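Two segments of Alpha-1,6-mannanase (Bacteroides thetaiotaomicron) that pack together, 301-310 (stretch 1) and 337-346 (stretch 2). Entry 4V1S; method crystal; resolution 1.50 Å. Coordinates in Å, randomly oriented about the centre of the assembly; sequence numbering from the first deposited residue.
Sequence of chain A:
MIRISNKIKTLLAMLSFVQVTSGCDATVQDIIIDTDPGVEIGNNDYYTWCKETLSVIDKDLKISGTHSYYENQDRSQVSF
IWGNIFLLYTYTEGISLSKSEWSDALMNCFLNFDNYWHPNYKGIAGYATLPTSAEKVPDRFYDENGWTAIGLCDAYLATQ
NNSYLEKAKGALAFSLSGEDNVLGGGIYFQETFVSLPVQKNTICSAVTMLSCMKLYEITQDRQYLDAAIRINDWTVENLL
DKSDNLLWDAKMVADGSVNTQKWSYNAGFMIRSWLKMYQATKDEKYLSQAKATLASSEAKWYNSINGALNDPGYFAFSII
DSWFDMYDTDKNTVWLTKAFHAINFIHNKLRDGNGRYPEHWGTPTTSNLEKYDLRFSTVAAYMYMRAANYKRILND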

# COMPACT_ATOMS: atom_id res chain seq x y z
N TRP A 301 7.60 10.25 12.69
CA TRP A 301 8.18 8.99 12.24
C TRP A 301 9.50 9.07 11.50
O TRP A 301 10.18 8.06 11.41
CB TRP A 301 7.19 8.19 11.39
CG TRP A 301 5.98 7.68 12.14
CD1 TRP A 301 5.96 6.71 13.09
CD2 TRP A 301 4.60 8.08 11.95
NE1 TRP A 301 4.67 6.48 13.53
CE2 TRP A 301 3.82 7.30 12.85
CE3 TRP A 301 3.95 9.01 11.13
CZ2 TRP A 301 2.43 7.44 12.95
CZ3 TRP A 301 2.56 9.15 11.24
CH2 TRP A 301 1.83 8.37 12.15
N TYR A 302 9.86 10.24 10.99
CA TYR A 302 11.03 10.32 10.12
C TYR A 302 12.21 10.98 10.78
O TYR A 302 12.10 12.11 11.24
CB TYR A 302 10.68 11.08 8.85
CG TYR A 302 11.80 11.15 7.82
CD1 TYR A 302 12.49 9.97 7.41
CD2 TYR A 302 12.16 12.33 7.25
CE1 TYR A 302 13.47 10.03 6.44
CE2 TYR A 302 13.12 12.40 6.24
CZ TYR A 302 13.79 11.27 5.85
OH TYR A 302 14.82 11.32 4.90
N ASN A 303 13.33 10.27 10.82
CA ASN A 303 14.61 10.90 11.22
C ASN A 303 15.26 11.34 9.91
O ASN A 303 15.80 10.53 9.16
CB ASN A 303 15.47 9.90 11.97
CG ASN A 303 16.86 10.42 12.31
OD1 ASN A 303 17.37 11.34 11.68
ND2 ASN A 303 17.48 9.81 13.31
N SER A 304 15.23 12.65 9.64
CA SER A 304 15.74 13.16 8.38
C SER A 304 17.27 13.15 8.29
O SER A 304 17.86 13.34 7.21
CB SER A 304 15.21 14.54 8.13
OG SER A 304 15.91 15.50 8.84
N ILE A 305 17.91 12.95 9.42
CA ILE A 305 19.34 13.01 9.48
C ILE A 305 19.89 11.70 8.90
O ILE A 305 20.72 11.71 7.98
CB ILE A 305 19.87 13.24 10.91
CG1 ILE A 305 19.19 14.45 11.59
CG2 ILE A 305 21.38 13.46 10.86
CD1 ILE A 305 19.21 15.75 10.79
N ASN A 306 19.40 10.58 9.42
CA ASN A 306 19.88 9.30 8.89
C ASN A 306 18.98 8.63 7.87
O ASN A 306 19.43 7.69 7.16
CB ASN A 306 20.24 8.29 10.00
CG ASN A 306 19.04 7.79 10.78
OD1 ASN A 306 17.91 8.22 10.59
ND2 ASN A 306 19.28 6.87 11.68
N GLY A 307 17.75 9.09 7.79
CA GLY A 307 16.79 8.50 6.84
C GLY A 307 15.84 7.44 7.40
O GLY A 307 15.04 6.93 6.69
N ALA A 308 15.96 7.12 8.68
CA ALA A 308 15.18 6.06 9.32
C ALA A 308 13.72 6.44 9.50
O ALA A 308 13.38 7.60 9.82
CB ALA A 308 15.75 5.71 10.69
N LEU A 309 12.87 5.44 9.29
CA LEU A 309 11.42 5.59 9.50
C LEU A 309 10.97 4.67 10.64
O LEU A 309 11.10 3.45 10.55
CB LEU A 309 10.66 5.28 8.22
CG LEU A 309 10.68 6.42 7.19
CD1 LEU A 309 10.43 5.91 5.78
CD2 LEU A 309 9.66 7.51 7.57
N ASN A 310 10.48 5.27 11.71
CA ASN A 310 10.25 4.56 12.96
C ASN A 310 8.86 3.90 13.04
O ASN A 310 8.05 4.19 13.93
CB ASN A 310 10.44 5.53 14.13
CG ASN A 310 10.63 4.83 15.45
OD1 ASN A 310 10.97 3.66 15.51
ND2 ASN A 310 10.47 5.58 16.53
N THR A 337 14.56 14.16 -2.45
CA THR A 337 15.66 14.05 -1.52
C THR A 337 15.32 13.22 -0.30
O THR A 337 16.11 12.38 0.14
CB THR A 337 16.17 15.45 -1.10
OG1 THR A 337 16.63 16.13 -2.27
CG2 THR A 337 17.30 15.34 -0.10
N LYS A 338 14.15 13.47 0.27
CA LYS A 338 13.69 12.72 1.41
C LYS A 338 13.52 11.25 1.01
O LYS A 338 13.97 10.35 1.70
CB LYS A 338 12.37 13.33 1.93
CG LYS A 338 12.55 14.73 2.54
CD LYS A 338 11.23 15.37 2.95
CE LYS A 338 11.47 16.68 3.68
NZ LYS A 338 10.18 17.35 3.94
N ALA A 339 12.84 11.01 -0.10
CA ALA A 339 12.54 9.65 -0.50
C ALA A 339 13.83 8.85 -0.71
O ALA A 339 13.97 7.74 -0.22
CB ALA A 339 11.66 9.66 -1.73
N PHE A 340 14.75 9.41 -1.45
CA PHE A 340 16.00 8.70 -1.72
C PHE A 340 16.81 8.49 -0.45
O PHE A 340 17.43 7.44 -0.28
CB PHE A 340 16.84 9.42 -2.75
CG PHE A 340 16.27 9.39 -4.14
CD1 PHE A 340 16.03 8.20 -4.77
CD2 PHE A 340 16.04 10.57 -4.84
CE1 PHE A 340 15.55 8.17 -6.06
CE2 PHE A 340 15.56 10.55 -6.11
CZ PHE A 340 15.29 9.34 -6.72
N HIS A 341 16.82 9.47 0.44
CA HIS A 341 17.55 9.30 1.72
C HIS A 341 16.96 8.12 2.54
O HIS A 341 17.70 7.30 3.09
CB HIS A 341 17.49 10.59 2.51
CG HIS A 341 18.49 10.68 3.61
ND1 HIS A 341 19.84 10.47 3.41
CD2 HIS A 341 18.36 11.02 4.91
CE1 HIS A 341 20.48 10.64 4.55
NE2 HIS A 341 19.61 10.97 5.47
N ALA A 342 15.62 8.02 2.59
CA ALA A 342 14.96 6.97 3.36
C ALA A 342 15.24 5.60 2.70
O ALA A 342 15.54 4.62 3.37
CB ALA A 342 13.48 7.23 3.48
N ILE A 343 15.18 5.57 1.37
CA ILE A 343 15.42 4.32 0.62
C ILE A 343 16.90 3.90 0.74
O ILE A 343 17.21 2.70 0.89
CB ILE A 343 14.90 4.44 -0.83
CG1 ILE A 343 13.36 4.60 -0.79
CG2 ILE A 343 15.28 3.20 -1.62
CD1 ILE A 343 12.74 4.99 -2.10
N ASN A 344 17.82 4.86 0.73
CA ASN A 344 19.24 4.55 0.94
C ASN A 344 19.46 3.91 2.28
O ASN A 344 20.23 2.98 2.40
CB ASN A 344 20.10 5.82 0.78
CG ASN A 344 20.14 6.33 -0.67
OD1 ASN A 344 19.77 5.65 -1.62
ND2 ASN A 344 20.60 7.55 -0.84
N PHE A 345 18.77 4.42 3.31
CA PHE A 345 18.86 3.85 4.64
C PHE A 345 18.38 2.40 4.67
O PHE A 345 19.00 1.55 5.29
CB PHE A 345 18.06 4.71 5.63
CG PHE A 345 18.08 4.18 7.04
CD1 PHE A 345 19.10 4.47 7.88
CD2 PHE A 345 17.03 3.38 7.51
CE1 PHE A 345 19.10 4.01 9.20
CE2 PHE A 345 17.03 2.88 8.80
CZ PHE A 345 18.07 3.21 9.65
N ILE A 346 17.27 2.11 4.02
CA ILE A 346 16.81 0.73 3.93
C ILE A 346 17.91 -0.18 3.41
O ILE A 346 18.22 -1.20 4.00
CB ILE A 346 15.54 0.63 3.05
CG1 ILE A 346 14.38 1.41 3.70
CG2 ILE A 346 15.14 -0.83 2.87
CD1 ILE A 346 13.24 1.62 2.72
O HOH W 1 20.14 7.35 4.39
O HOH W 2 13.78 4.44 6.11

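The contact between these segments of the mannanase is a tight turn laid against one side of an α-helix, held by a direct hydrogen bond from a histidine, two bridging waters and close packing around a glycine, and it illustrates how a loop without regular structure can dock on a helix through its own backbone carbonyls.

The loop is braced by hydrogen bonds of its own. Asn-310 N bonds to Trp-301 O (2.8 Å) and Asn-303 N to Ala-308 O (2.9 Å), while Gly-307 N closes the turn on Asn-303 O at 2.8 Å. Two asparagine side chains add to this: Asn-303 OD1 accepts from Ile-305 N (2.8 Å) and Asn-306 N (3.1 Å), and Asn-306 OD1 accepts from Ala-308 N (2.9 Å). The carbonyls of Ile-305, Asn-306 and Gly-307 are not acceptors in these bonds, and they meet the helix or its waters.

His-341 makes a direct bond. Its CA-to-CB bond points toward the loop, and with chi1 in t the ring brings NE2 to Ile-305 O, donating at 2.8 Å with a nearly straight angle of 162°. The acceptor lies near the ring plane, where an imidazole N-H points. Because the partner is a main-chain carbonyl, Ile-305 can direct its CA-to-CB bond away from the helix and still take part.

Closest approach of the two backbones comes at Gly-307, whose CA is 4.2 Å from that of Ala-342. Glycine suits this position twice over: a CB would point toward the helix and lie 2.7 Å from His-341 O, and at phi/psi of 97/-1 it would also be jammed against the preceding carbonyl. Gly-307 O lies 3.3 Å from Ala-342 CA in a CA-H...O contact. Water reinforces the same region. One molecule donates to Asn-306 O (2.9 Å) and His-341 O (2.8 Å); another donates to Gly-307 O (2.9 Å) and Ala-342 O (3.3 Å), so carbonyls that cannot bond to each other are joined through a shared donor.

Apolar packing completes the contact, which buries 446 Å² in all. Phe-345, buried and with chi1 in t, presents a ring face to Ala-308, whose CB sits 3.9 Å from the ring centroid in a CH-pi contact; the methyl is compact enough to rest close over the aromatic surface. The methyl of Ala-342 is also met by Tyr-302 and Leu-309, with Tyr-302 CE1 4.1 Å and Leu-309 CD1 4.0 Å from Ala-342 CB. On the helix, Ala-339, Phe-340 and Ile-343 point away and take no part.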